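Local coordinates for protein A52 (Vaccinia virus, PDB 2VVW), which suppresses innate immune signalling in the infected host as a Bcl-2-like protein that binds TRAF6 and IRAK2 and inhibits NF-kappaB activation, at residues K6-E11 / L25-M30; M30-L35 / I39-L44; K50-A55 / C106-D111; R70-E75 / R114-F119. One frame throughout, in Å; residues are numbered along the deposited sequence. Where two conformers were deposited one is given.

Contact 1: K6-E11 / L25-M30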
loop_
_atom_site.group_PDB
_atom_site.type_symbol
_atom_site.label_atom_id
_atom_site.label_comp_id
_atom_site.label_asym_id
_atom_site.label_seq_id
_atom_site.Cartn_x
_atom_site.Cartn_y
_atom_site.Cartn_z
ATOM N N LYS A 6 4.918 7.973 10.351
ATOM C CA LYS A 6 6.084 7.094 10.224
ATOM C C LYS A 6 6.751 7.359 8.879
ATOM O O LYS A 6 6.090 7.839 7.965
ATOM C CB LYS A 6 5.636 5.633 10.280
ATOM C CG LYS A 6 4.694 5.261 11.432
ATOM C CD LYS A 6 3.657 4.192 10.999
ATOM C CE LYS A 6 3.429 3.134 12.083
ATOM N NZ LYS A 6 4.591 2.177 12.232
ATOM N N PRO A 7 8.052 7.043 8.736
ATOM C CA PRO A 7 8.665 7.236 7.417
ATOM C C PRO A 7 8.142 6.241 6.378
ATOM O O PRO A 7 7.506 5.232 6.723
ATOM C CB PRO A 7 10.160 6.969 7.678
ATOM C CG PRO A 7 10.158 6.030 8.841
ATOM C CD PRO A 7 9.012 6.481 9.705
ATOM N N ASP A 8 8.409 6.516 5.110
ATOM C CA ASP A 8 8.151 5.536 4.074
ATOM C C ASP A 8 9.370 4.633 3.989
ATOM O O ASP A 8 10.488 5.128 4.115
ATOM C CB ASP A 8 7.936 6.222 2.741
ATOM C CG ASP A 8 7.520 5.254 1.681
ATOM O OD1 ASP A 8 6.315 4.902 1.654
ATOM O OD2 ASP A 8 8.399 4.811 0.906
ATOM N N TYR A 9 9.173 3.333 3.775
ATOM C CA TYR A 9 10.285 2.367 3.827
ATOM C C TYR A 9 10.889 1.976 2.475
ATOM O O TYR A 9 11.927 1.341 2.438
ATOM C CB TYR A 9 9.900 1.147 4.682
ATOM C CG TYR A 9 9.705 1.553 6.137
ATOM C CD1 TYR A 9 10.787 2.017 6.900
ATOM C CD2 TYR A 9 8.452 1.528 6.735
ATOM C CE1 TYR A 9 10.626 2.428 8.223
ATOM C CE2 TYR A 9 8.272 1.939 8.065
ATOM C CZ TYR A 9 9.373 2.382 8.809
ATOM O OH TYR A 9 9.209 2.812 10.113
ATOM N N LEU A 10 10.296 2.404 1.372
ATOM C CA LEU A 10 10.771 1.977 0.049
ATOM C C LEU A 10 12.250 2.277 -0.174
ATOM O O LEU A 10 13.009 1.396 -0.593
ATOM C CB LEU A 10 9.954 2.634 -1.049
ATOM C CG LEU A 10 10.242 2.207 -2.491
ATOM C CD1 LEU A 10 10.263 0.693 -2.663
ATOM C CD2 LEU A 10 9.214 2.849 -3.394
ATOM N N GLU A 11 12.656 3.506 0.130
ATOM C CA GLU A 11 14.047 3.938 -0.061
ATOM C C GLU A 11 14.788 4.197 1.268
ATOM O O GLU A 11 15.831 4.829 1.293
ATOM C CB GLU A 11 14.066 5.175 -0.948
ATOM C CG GLU A 11 13.509 4.915 -2.335
ATOM C CD GLU A 11 13.370 6.172 -3.185
ATOM O OE1 GLU A 11 13.377 7.289 -2.634
ATOM O OE2 GLU A 11 13.246 6.039 -4.419
ATOM N N LEU A 25 7.362 -4.706 7.105
ATOM C CA LEU A 25 6.970 -5.836 6.285
ATOM C C LEU A 25 5.691 -5.561 5.480
ATOM O O LEU A 25 5.593 -5.971 4.329
ATOM C CB LEU A 25 6.840 -7.119 7.122
ATOM C CG LEU A 25 8.123 -7.663 7.775
ATOM C CD1 LEU A 25 7.798 -8.805 8.707
ATOM C CD2 LEU A 25 9.104 -8.103 6.729
ATOM N N GLU A 26 4.732 -4.851 6.063
ATOM C CA GLU A 26 3.520 -4.438 5.325
ATOM C C GLU A 26 3.909 -3.671 4.078
ATOM O O GLU A 26 3.431 -3.977 3.002
ATOM C CB GLU A 26 2.582 -3.555 6.153
ATOM C CG GLU A 26 1.774 -4.249 7.227
ATOM C CD GLU A 26 0.821 -3.293 7.976
ATOM O OE1 GLU A 26 -0.397 -3.588 8.036
ATOM O OE2 GLU A 26 1.285 -2.243 8.488
ATOM N N GLU A 27 4.775 -2.674 4.237
ATOM C CA GLU A 27 5.189 -1.834 3.119
ATOM C C GLU A 27 6.039 -2.601 2.129
ATOM O O GLU A 27 5.940 -2.375 0.923
ATOM C CB GLU A 27 5.916 -0.575 3.618
ATOM C CG GLU A 27 4.984 0.389 4.331
ATOM C CD GLU A 27 5.450 1.833 4.373
ATOM O OE1 GLU A 27 6.515 2.181 3.794
ATOM O OE2 GLU A 27 4.720 2.628 5.012
ATOM N N TYR A 28 6.886 -3.500 2.631
ATOM C CA TYR A 28 7.700 -4.363 1.762
ATOM C C TYR A 28 6.834 -5.222 0.829
ATOM O O TYR A 28 7.012 -5.248 -0.389
ATOM C CB TYR A 28 8.578 -5.270 2.626
ATOM C CG TYR A 28 9.415 -6.235 1.834
ATOM C CD1 TYR A 28 10.504 -5.778 1.075
ATOM C CD2 TYR A 28 9.117 -7.593 1.813
ATOM C CE1 TYR A 28 11.274 -6.638 0.341
ATOM C CE2 TYR A 28 9.894 -8.475 1.079
ATOM C CZ TYR A 28 10.972 -7.990 0.338
ATOM O OH TYR A 28 11.752 -8.853 -0.394
ATOM N N PHE A 29 5.870 -5.915 1.403
ATOM C CA PHE A 29 4.957 -6.710 0.591
ATOM C C PHE A 29 4.059 -5.883 -0.317
ATOM O O PHE A 29 3.812 -6.280 -1.457
ATOM C CB PHE A 29 4.168 -7.688 1.460
ATOM C CG PHE A 29 5.028 -8.765 2.053
ATOM C CD1 PHE A 29 5.752 -9.620 1.243
ATOM C CD2 PHE A 29 5.131 -8.920 3.414
ATOM C CE1 PHE A 29 6.547 -10.611 1.792
ATOM C CE2 PHE A 29 5.932 -9.906 3.958
ATOM C CZ PHE A 29 6.637 -10.741 3.156
ATOM N N MET A 30 3.645 -4.707 0.145
ATOM C CA MET A 30 2.851 -3.802 -0.683
ATOM C C MET A 30 3.665 -3.371 -1.887
ATOM O O MET A 30 3.221 -3.511 -3.009
ATOM C CB MET A 30 2.442 -2.577 0.129
ATOM C CG MET A 30 1.755 -1.477 -0.630
ATOM S SD MET A 30 1.554 -0.027 0.418
ATOM C CE MET A 30 3.238 0.651 0.440
HETATM O O HOH W 1 5.339 3.831 7.272
#
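The irregular N-terminal segment 6-11 runs past one side of helix 21-35, with the CA atoms of Y9 and E27 6.6 Å apart. A tail of a Bcl-2-like fold is here fastened to helix 21-35 in part by a carboxylate of the helix that accepts a loop N-H. E27 reaches across with its chain extended beyond CG, and E27 OE1 takes the backbone N-H of Y9 at 2.9 Å from Y9 N, nearly in line with its own C-O bond and with an N-H...O angle of 161°. E27 OE1 also approaches the Y9 ring obliquely, 3.6 Å from Y9 CD2, the ring and carboxylate planes standing 58° apart. D8 brings a second carboxylate close, D8 OD1 lying 3.5 Å from E27 OE1. Two such acceptors would repel each other, but K123 of the second subunit forms salt bridges with D8 OD1 and E27 OE2 and probably offsets their charge, so the pair belongs to the dimer contact as well. D8 also closes an Asx turn, its OD2 accepting from L10 N, while its OD1 bonds to Y31 OH. Y9 OH is bound by D19. E27 OE2 is also reached through a water, which donates to it and to P7 O, at 2.6 Å from each.

Contact 2: M30-L35 / I39-L44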
loop_
_atom_site.group_PDB
_atom_site.type_symbol
_atom_site.label_atom_id
_atom_site.label_comp_id
_atom_site.label_asym_id
_atom_site.label_seq_id
_atom_site.Cartn_x
_atom_site.Cartn_y
_atom_site.Cartn_z
ATOM N N MET A 30 3.645 -4.707 0.145
ATOM C CA MET A 30 2.851 -3.802 -0.683
ATOM C C MET A 30 3.665 -3.371 -1.887
ATOM O O MET A 30 3.221 -3.511 -3.009
ATOM C CB MET A 30 2.442 -2.577 0.129
ATOM C CG MET A 30 1.755 -1.477 -0.630
ATOM S SD MET A 30 1.554 -0.027 0.418
ATOM C CE MET A 30 3.238 0.651 0.440
ATOM N N TYR A 31 4.871 -2.876 -1.643
ATOM C CA TYR A 31 5.669 -2.320 -2.740
ATOM C C TYR A 31 6.183 -3.398 -3.709
ATOM O O TYR A 31 6.174 -3.201 -4.942
ATOM C CB TYR A 31 6.828 -1.487 -2.196
ATOM C CG TYR A 31 6.458 -0.090 -1.737
ATOM C CD1 TYR A 31 5.933 0.842 -2.633
ATOM C CD2 TYR A 31 6.660 0.319 -0.406
ATOM C CE1 TYR A 31 5.586 2.132 -2.236
ATOM C CE2 TYR A 31 6.328 1.640 0.003
ATOM C CZ TYR A 31 5.782 2.523 -0.910
ATOM O OH TYR A 31 5.475 3.810 -0.542
ATOM N N ARG A 32 6.657 -4.518 -3.167
ATOM C CA ARG A 32 7.116 -5.616 -4.001
ATOM C C ARG A 32 5.934 -6.255 -4.742
ATOM O O ARG A 32 6.008 -6.527 -5.948
ATOM C CB ARG A 32 7.864 -6.655 -3.175
ATOM C CG ARG A 32 8.418 -7.797 -4.016
ATOM C CD ARG A 32 9.494 -8.581 -3.279
ATOM N NE ARG A 32 9.875 -9.775 -4.034
ATOM C CZ ARG A 32 10.985 -10.477 -3.832
ATOM N NH1 ARG A 32 11.853 -10.113 -2.910
ATOM N NH2 ARG A 32 11.233 -11.543 -4.583
ATOM N N GLY A 33 4.838 -6.463 -4.038
ATOM C CA GLY A 33 3.629 -7.019 -4.650
ATOM C C GLY A 33 2.950 -6.172 -5.722
ATOM O O GLY A 33 2.280 -6.726 -6.605
ATOM N N LEU A 34 3.104 -4.840 -5.656
ATOM C CA LEU A 34 2.442 -3.942 -6.599
ATOM C C LEU A 34 3.391 -3.375 -7.645
ATOM O O LEU A 34 3.005 -3.280 -8.808
ATOM C CB LEU A 34 1.685 -2.805 -5.874
ATOM C CG LEU A 34 0.560 -3.226 -4.911
ATOM C CD1 LEU A 34 -0.180 -1.967 -4.314
ATOM C CD2 LEU A 34 -0.446 -4.211 -5.508
ATOM N N LEU A 35 4.620 -3.026 -7.252
ATOM C CA LEU A 35 5.597 -2.441 -8.189
ATOM C C LEU A 35 6.634 -3.430 -8.711
ATOM O O LEU A 35 7.183 -3.230 -9.778
ATOM C CB LEU A 35 6.354 -1.281 -7.540
ATOM C CG LEU A 35 5.536 -0.132 -6.970
ATOM C CD1 LEU A 35 6.461 0.880 -6.385
ATOM C CD2 LEU A 35 4.639 0.455 -8.035
ATOM N N ILE A 39 12.859 -1.485 -9.388
ATOM C CA ILE A 39 12.563 -0.259 -8.657
ATOM C C ILE A 39 13.731 -0.090 -7.694
ATOM O O ILE A 39 14.199 -1.086 -7.125
ATOM C CB ILE A 39 11.268 -0.407 -7.809
ATOM C CG1 ILE A 39 10.031 -0.481 -8.702
ATOM C CG2 ILE A 39 11.101 0.736 -6.832
ATOM C CD1 ILE A 39 9.817 0.736 -9.550
ATOM N N LYS A 40 14.183 1.152 -7.507
ATOM C CA LYS A 40 15.181 1.479 -6.485
ATOM C C LYS A 40 14.618 1.265 -5.080
ATOM O O LYS A 40 13.624 1.884 -4.701
ATOM C CB LYS A 40 15.661 2.929 -6.632
ATOM N N TYR A 41 15.263 0.367 -4.336
ATOM C CA TYR A 41 14.973 0.074 -2.925
ATOM C C TYR A 41 16.098 0.639 -2.068
ATOM O O TYR A 41 17.245 0.718 -2.514
ATOM C CB TYR A 41 14.974 -1.442 -2.674
ATOM C CG TYR A 41 13.739 -2.244 -3.048
ATOM C CD1 TYR A 41 12.652 -1.675 -3.709
ATOM C CD2 TYR A 41 13.691 -3.619 -2.772
ATOM C CE1 TYR A 41 11.535 -2.452 -4.055
ATOM C CE2 TYR A 41 12.585 -4.397 -3.111
ATOM C CZ TYR A 41 11.512 -3.814 -3.757
ATOM O OH TYR A 41 10.424 -4.590 -4.098
ATOM N N GLY A 42 15.796 0.959 -0.812
ATOM C CA GLY A 42 16.828 1.358 0.140
ATOM C C GLY A 42 17.568 0.150 0.675
ATOM O O GLY A 42 17.318 -0.990 0.254
ATOM N N ARG A 43 18.491 0.394 1.602
ATOM C CA ARG A 43 19.270 -0.679 2.201
ATOM C C ARG A 43 18.392 -1.616 3.026
ATOM O O ARG A 43 18.652 -2.817 3.108
ATOM C CB ARG A 43 20.388 -0.106 3.070
ATOM C CG ARG A 43 21.468 0.565 2.248
ATOM C CD ARG A 43 22.774 0.678 2.997
ATOM N NE ARG A 43 22.992 2.012 3.537
ATOM C CZ ARG A 43 23.340 3.077 2.814
ATOM N NH1 ARG A 43 23.497 2.986 1.493
ATOM N NH2 ARG A 43 23.518 4.252 3.417
ATOM N N LEU A 44 17.346 -1.079 3.635
ATOM C CA LEU A 44 16.487 -1.910 4.477
ATOM C C LEU A 44 15.775 -3.001 3.666
ATOM O O LEU A 44 15.894 -4.179 3.971
ATOM C CB LEU A 44 15.474 -1.049 5.227
ATOM C CG LEU A 44 14.418 -1.813 6.025
ATOM C CD1 LEU A 44 15.076 -2.749 7.028
ATOM C CD2 LEU A 44 13.459 -0.823 6.706
#
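I39, the first residue of segment 39-44 to touch helix 21-35, meets L35, their CA atoms 7.3 Å apart. The touch is made by the inner methylene of the isoleucine: I39 CG1 rests 3.9 Å from L35 CB and at 4.1 Å from L35 O. CG1 stands anti to the carbonyl carbon of I39 (chi1 -70°), which turns this branch toward the helix. Both side chains also pack on F119 of the second subunit, so the apolar pair is part of the dimer interface. After K40 the chain comes to Y41, which sends its ring back to the helix and ends over the start of the R32 side chain. Y41 OH lies 3.4 Å from R32 CB and 3.5 Å from R32 CA, with R32 CG a little farther off. The two side chains cross at about a right angle, the phenol meeting the aliphatic root of the arginine and leaving the guanidinium to other partners. R32, extended from CG to NE, carries that group on to acids of helices 51-59 and 96-115 and to a hydrogen bond with Y28 OH. In this all-helical Bcl-2-like domain a short connection thus folds back on the helix it has just left, and the Y41 ring, edge-to-face with F45, reaches the following helix too. G42 then occupies the N-cap position of helix 43-49, and its backbone is hydrogen-bonded to that of L10. With R43 and L44 the chain enters the helix, the N-H of R43 bonded to D13 OD1.

Contact 3: K50-A55 / C106-D111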
loop_
_atom_site.group_PDB
_atom_site.type_symbol
_atom_site.label_atom_id
_atom_site.label_comp_id
_atom_site.label_asym_id
_atom_site.label_seq_id
_atom_site.Cartn_x
_atom_site.Cartn_y
_atom_site.Cartn_z
ATOM N N LYS A 50 17.252 -10.265 0.549
ATOM C CA LYS A 50 18.172 -11.378 0.703
ATOM C C LYS A 50 17.511 -12.607 1.346
ATOM O O LYS A 50 18.026 -13.710 1.204
ATOM C CB LYS A 50 19.426 -10.944 1.477
ATOM C CG LYS A 50 20.233 -9.885 0.766
ATOM C CD LYS A 50 21.484 -9.533 1.541
ATOM C CE LYS A 50 22.218 -8.364 0.897
ATOM N NZ LYS A 50 23.424 -7.987 1.677
ATOM N N PHE A 51 16.384 -12.428 2.042
ATOM C CA PHE A 51 15.641 -13.544 2.630
ATOM C C PHE A 51 15.122 -14.551 1.600
ATOM O O PHE A 51 14.731 -15.659 1.969
ATOM C CB PHE A 51 14.435 -13.069 3.459
ATOM C CG PHE A 51 14.782 -12.254 4.693
ATOM C CD1 PHE A 51 16.089 -11.976 5.061
ATOM C CD2 PHE A 51 13.756 -11.772 5.493
ATOM C CE1 PHE A 51 16.365 -11.235 6.201
ATOM C CE2 PHE A 51 14.023 -11.038 6.650
ATOM C CZ PHE A 51 15.331 -10.773 7.004
ATOM N N ASP A 52 15.109 -14.169 0.322
ATOM C CA ASP A 52 14.668 -15.058 -0.753
ATOM C C ASP A 52 15.544 -16.302 -0.860
ATOM O O ASP A 52 15.050 -17.374 -1.157
ATOM C CB ASP A 52 14.660 -14.326 -2.104
ATOM C CG ASP A 52 13.615 -13.205 -2.178
ATOM O OD1 ASP A 52 12.876 -12.933 -1.200
ATOM O OD2 ASP A 52 13.556 -12.588 -3.250
ATOM N N ASN A 53 16.845 -16.147 -0.648
ATOM C CA ASN A 53 17.780 -17.272 -0.640
ATOM C C ASN A 53 17.426 -18.287 0.436
ATOM O O ASN A 53 17.422 -19.488 0.176
ATOM C CB ASN A 53 19.220 -16.794 -0.396
ATOM C CG ASN A 53 19.674 -15.740 -1.392
ATOM O OD1 ASN A 53 20.275 -14.729 -1.010
ATOM N ND2 ASN A 53 19.386 -15.962 -2.671
ATOM N N ASP A 54 17.141 -17.799 1.643
ATOM C CA ASP A 54 16.742 -18.655 2.763
ATOM C C ASP A 54 15.497 -19.476 2.423
ATOM O O ASP A 54 15.426 -20.672 2.721
ATOM C CB ASP A 54 16.460 -17.820 4.023
ATOM C CG ASP A 54 17.652 -16.985 4.459
ATOM O OD1 ASP A 54 18.114 -17.149 5.607
ATOM O OD2 ASP A 54 18.128 -16.163 3.646
ATOM N N ALA A 55 14.523 -18.804 1.810
ATOM C CA ALA A 55 13.260 -19.405 1.406
ATOM C C ALA A 55 13.454 -20.561 0.434
ATOM O O ALA A 55 12.848 -21.619 0.595
ATOM C CB ALA A 55 12.353 -18.345 0.756
ATOM N N CYS A 106 7.023 -15.674 1.253
ATOM C CA CYS A 106 5.946 -14.719 0.967
ATOM C C CYS A 106 6.319 -13.820 -0.201
ATOM O O CYS A 106 5.515 -13.589 -1.106
ATOM C CB CYS A 106 5.669 -13.866 2.207
ATOM S SG CYS A 106 4.853 -14.812 3.472
ATOM N N ALA A 107 7.547 -13.317 -0.158
ATOM C CA ALA A 107 8.088 -12.427 -1.189
ATOM C C ALA A 107 8.118 -13.068 -2.562
ATOM O O ALA A 107 7.771 -12.432 -3.585
ATOM C CB ALA A 107 9.479 -12.001 -0.812
ATOM N N CYS A 108 8.603 -14.300 -2.612
ATOM C CA CYS A 108 8.671 -15.028 -3.878
ATOM C C CYS A 108 7.261 -15.354 -4.391
ATOM O O CYS A 108 7.025 -15.352 -5.578
ATOM C CB CYS A 108 9.514 -16.298 -3.726
ATOM S SG CYS A 108 11.291 -15.959 -3.458
ATOM N N VAL A 109 6.330 -15.623 -3.485
ATOM C CA VAL A 109 4.935 -15.882 -3.855
ATOM C C VAL A 109 4.254 -14.607 -4.371
ATOM O O VAL A 109 3.563 -14.634 -5.393
ATOM C CB VAL A 109 4.139 -16.499 -2.663
ATOM C CG1 VAL A 109 2.639 -16.537 -2.944
ATOM C CG2 VAL A 109 4.681 -17.908 -2.345
ATOM N N VAL A 110 4.466 -13.482 -3.689
ATOM C CA VAL A 110 3.862 -12.232 -4.129
ATOM C C VAL A 110 4.325 -11.869 -5.554
ATOM O O VAL A 110 3.561 -11.290 -6.309
ATOM C CB VAL A 110 4.088 -11.064 -3.101
ATOM C CG1 VAL A 110 5.390 -10.290 -3.372
ATOM C CG2 VAL A 110 2.903 -10.122 -3.105
ATOM N N ASP A 111 5.538 -12.262 -5.945
ATOM C CA ASP A 111 5.983 -12.016 -7.319
ATOM C C ASP A 111 5.102 -12.717 -8.327
ATOM O O ASP A 111 4.836 -12.176 -9.393
ATOM C CB ASP A 111 7.403 -12.517 -7.587
ATOM C CG ASP A 111 8.458 -11.816 -6.777
ATOM O OD1 ASP A 111 8.242 -10.691 -6.298
ATOM O OD2 ASP A 111 9.539 -12.420 -6.642
#
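Helix 96-115, a long helix close to the centre of the Bcl-2-like fold, is met here by helix 51-59 near its N-terminal end. The segments come nearest at D52 and C108, whose CA atoms are 6.8 Å apart, and D52 is the residue that does the touching. Its CG lies anti to the carbonyl carbon (chi1 -66°), which swings the carboxylate across to the facing helix. There it rests against small side chains: D52 OD1 is 3.5 Å from A107 CB, and C108 SG sits 3.8 Å from D52 CG and 4.0 Å from D52 CB. These are van der Waals contacts, and the shortness of A107 and C108 is consistent with so close an approach of the acid to the helix. The polar role of D52 is directed elsewhere. Its OD2 forms a salt bridge with R32 of helix 21-35, and D111 OD2 meets the same atom, R32 NH2, so one guanidinium joins acids from both segments. Because D52 OD2 and D111 OD2 are only 5.3 Å apart, the arginine between them probably eases their mutual repulsion. D111 has a second cationic partner in R114. C108 SG is 4.1 Å from both D52 OD1 and D52 OD2.

Contact 4: R70-E75 / R114-F119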
loop_
_atom_site.group_PDB
_atom_site.type_symbol
_atom_site.label_atom_id
_atom_site.label_comp_id
_atom_site.label_asym_id
_atom_site.label_seq_id
_atom_site.Cartn_x
_atom_site.Cartn_y
_atom_site.Cartn_z
ATOM N N ARG A 70 -0.860 -24.353 -6.899
ATOM C CA ARG A 70 -1.702 -23.727 -7.921
ATOM C C ARG A 70 -1.970 -22.243 -7.590
ATOM O O ARG A 70 -3.125 -21.790 -7.479
ATOM C CB ARG A 70 -3.012 -24.506 -8.038
ATOM C CG ARG A 70 -2.801 -25.996 -8.310
ATOM C CD ARG A 70 -4.089 -26.787 -8.117
ATOM N NE ARG A 70 -3.818 -28.160 -7.669
ATOM C CZ ARG A 70 -3.879 -28.598 -6.405
ATOM N NH1 ARG A 70 -3.610 -29.877 -6.150
ATOM N NH2 ARG A 70 -4.213 -27.790 -5.394
ATOM N N LEU A 71 -0.873 -21.509 -7.424
ATOM C CA LEU A 71 -0.895 -20.171 -6.866
ATOM C C LEU A 71 -1.769 -19.195 -7.641
ATOM O O LEU A 71 -2.409 -18.346 -7.036
ATOM C CB LEU A 71 0.535 -19.611 -6.732
ATOM C CG LEU A 71 1.424 -20.125 -5.597
ATOM C CD1 LEU A 71 2.799 -19.467 -5.671
ATOM C CD2 LEU A 71 0.782 -19.921 -4.179
ATOM N N ASN A 72 -1.809 -19.316 -8.971
ATOM C CA ASN A 72 -2.574 -18.375 -9.775
ATOM C C ASN A 72 -4.012 -18.833 -9.993
ATOM O O ASN A 72 -4.770 -18.172 -10.710
ATOM C CB ASN A 72 -1.884 -18.133 -11.123
ATOM C CG ASN A 72 -0.647 -17.247 -11.006
ATOM O OD1 ASN A 72 -0.509 -16.472 -10.067
ATOM N ND2 ASN A 72 0.259 -17.351 -11.997
ATOM N N SER A 73 -4.406 -19.941 -9.357
ATOM C CA SER A 73 -5.788 -20.409 -9.452
ATOM C C SER A 73 -6.696 -19.622 -8.530
ATOM O O SER A 73 -6.226 -18.882 -7.667
ATOM C CB SER A 73 -5.887 -21.894 -9.090
ATOM O OG SER A 73 -5.666 -22.083 -7.714
ATOM N N GLU A 74 -8.002 -19.819 -8.689
ATOM C CA GLU A 74 -8.981 -19.180 -7.838
ATOM C C GLU A 74 -8.692 -19.471 -6.363
ATOM O O GLU A 74 -8.949 -18.639 -5.505
ATOM C CB GLU A 74 -10.395 -19.664 -8.193
ATOM C CG GLU A 74 -11.503 -18.817 -7.604
ATOM C CD GLU A 74 -11.558 -17.409 -8.205
ATOM O OE1 GLU A 74 -11.635 -17.288 -9.457
ATOM O OE2 GLU A 74 -11.526 -16.424 -7.422
ATOM N N GLU A 75 -8.161 -20.661 -6.085
ATOM C CA GLU A 75 -7.943 -21.123 -4.720
ATOM C C GLU A 75 -6.516 -20.838 -4.218
ATOM O O GLU A 75 -6.192 -21.164 -3.081
ATOM C CB GLU A 75 -8.192 -22.641 -4.643
ATOM C CG GLU A 75 -9.588 -23.094 -5.035
ATOM C CD GLU A 75 -9.843 -23.192 -6.549
ATOM O OE1 GLU A 75 -8.903 -23.099 -7.382
ATOM O OE2 GLU A 75 -11.030 -23.362 -6.909
ATOM N N ARG A 114 1.809 -10.830 -8.598
ATOM C CA ARG A 114 1.973 -9.569 -9.308
ATOM C C ARG A 114 2.003 -9.832 -10.793
ATOM O O ARG A 114 1.309 -9.160 -11.581
ATOM C CB ARG A 114 3.260 -8.876 -8.868
ATOM C CG ARG A 114 3.413 -7.446 -9.386
ATOM C CD ARG A 114 4.804 -6.897 -9.059
ATOM N NE ARG A 114 5.842 -7.706 -9.692
ATOM C CZ ARG A 114 6.704 -8.517 -9.071
ATOM N NH1 ARG A 114 6.738 -8.642 -7.736
ATOM N NH2 ARG A 114 7.573 -9.194 -9.814
ATOM N N ASN A 115 2.811 -10.803 -11.187
ATOM C CA ASN A 115 2.988 -11.131 -12.607
ATOM C C ASN A 115 1.698 -11.583 -13.282
ATOM O O ASN A 115 1.505 -11.358 -14.469
ATOM C CB ASN A 115 4.087 -12.188 -12.779
ATOM C CG ASN A 115 5.463 -11.665 -12.386
ATOM O OD1 ASN A 115 5.688 -10.450 -12.307
ATOM N ND2 ASN A 115 6.382 -12.582 -12.106
ATOM N N GLU A 116 0.806 -12.195 -12.507
ATOM C CA GLU A 116 -0.502 -12.626 -12.979
ATOM C C GLU A 116 -1.577 -11.523 -12.829
ATOM O O GLU A 116 -2.738 -11.708 -13.229
ATOM C CB GLU A 116 -0.904 -13.884 -12.206
ATOM C CG GLU A 116 -2.193 -14.572 -12.634
ATOM C CD GLU A 116 -2.122 -15.234 -13.993
ATOM O OE1 GLU A 116 -1.082 -15.153 -14.684
ATOM O OE2 GLU A 116 -3.142 -15.841 -14.375
ATOM N N LYS A 117 -1.163 -10.386 -12.265
ATOM C CA LYS A 117 -2.011 -9.211 -12.030
ATOM C C LYS A 117 -3.122 -9.499 -11.029
ATOM O O LYS A 117 -4.190 -8.888 -11.066
ATOM C CB LYS A 117 -2.542 -8.632 -13.352
ATOM C CG LYS A 117 -1.428 -8.196 -14.263
ATOM C CD LYS A 117 -1.949 -7.722 -15.587
ATOM C CE LYS A 117 -0.840 -7.107 -16.427
ATOM N NZ LYS A 117 -1.325 -6.712 -17.789
ATOM N N LEU A 118 -2.842 -10.414 -10.111
ATOM C CA LEU A 118 -3.733 -10.681 -8.985
ATOM C C LEU A 118 -3.299 -9.767 -7.853
ATOM O O LEU A 118 -2.840 -10.219 -6.807
ATOM C CB LEU A 118 -3.663 -12.157 -8.588
ATOM C CG LEU A 118 -4.187 -13.115 -9.659
ATOM C CD1 LEU A 118 -3.834 -14.578 -9.398
ATOM C CD2 LEU A 118 -5.698 -12.934 -9.899
ATOM N N PHE A 119 -3.495 -8.465 -8.058
ATOM C CA PHE A 119 -2.766 -7.467 -7.295
ATOM C C PHE A 119 -3.145 -7.445 -5.811
ATOM O O PHE A 119 -2.264 -7.264 -4.968
ATOM C CB PHE A 119 -2.900 -6.075 -7.948
ATOM C CG PHE A 119 -2.093 -5.912 -9.222
ATOM C CD1 PHE A 119 -0.712 -6.013 -9.189
ATOM C CD2 PHE A 119 -2.711 -5.631 -10.438
ATOM C CE1 PHE A 119 0.044 -5.855 -10.356
ATOM C CE2 PHE A 119 -1.963 -5.474 -11.603
ATOM C CZ PHE A 119 -0.584 -5.582 -11.554
#
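The amide of N72 and the carboxylate of E116 form an offset stack, planes 11° apart, with the E116 chain lying across one face of the amide, E116 CG over its centre and E116 CB toward its OD1 end. L118 CD1 approaches that end obliquely from the same side, 3.9 Å from N72 OD1. N72 CG is 3.5 Å from E116 CG, N72 OD1 is 3.4 Å from E116 CB, and N72 ND2 stands 3.7 Å from E116 OE1 without a hydrogen bond. A bend at chi2 (69°) brings the E116 carboxylate back so that it lies nearly parallel to the N72 amide. N72 OD1 is covered by the contact and has no hydrogen-bonding partner in the model. The backbone of segment 70-75 is shaped by a type I beta turn from R70 to S73, in which R70 O accepts from both S73 N and S73 OG, the hydroxyl at 2.6 Å. Both segments follow helix ends: R70 comes just after helix 62-68 and K117 after helix 96-115, each in a Schellman motif, while S73 precedes helix 76-90. W113 and R121 bind carbonyls of L71 and S73, and N72 packs on V112 and W113, seating the 62-68 to 76-90 connection against the C-terminal end of helix 96-115.

In the fold
From the N terminus, contact 1 closes first, laying the irregular tail on helix 21-35, and contact 2 follows in series, folding the chain after that helix back on it before helix 43-49. The two share M30, touch each other directly, and both reach the second subunit. Contacts 3 and 4 span far longer loops and cross in sequence: segment 70-75 falls between the halves of contact 3, and both use helix 96-115, contact 3 in its second half and contact 4 at its C-terminal end. R32 links contact 2 with contact 3 by its side chain and with contact 4 by its carbonyl.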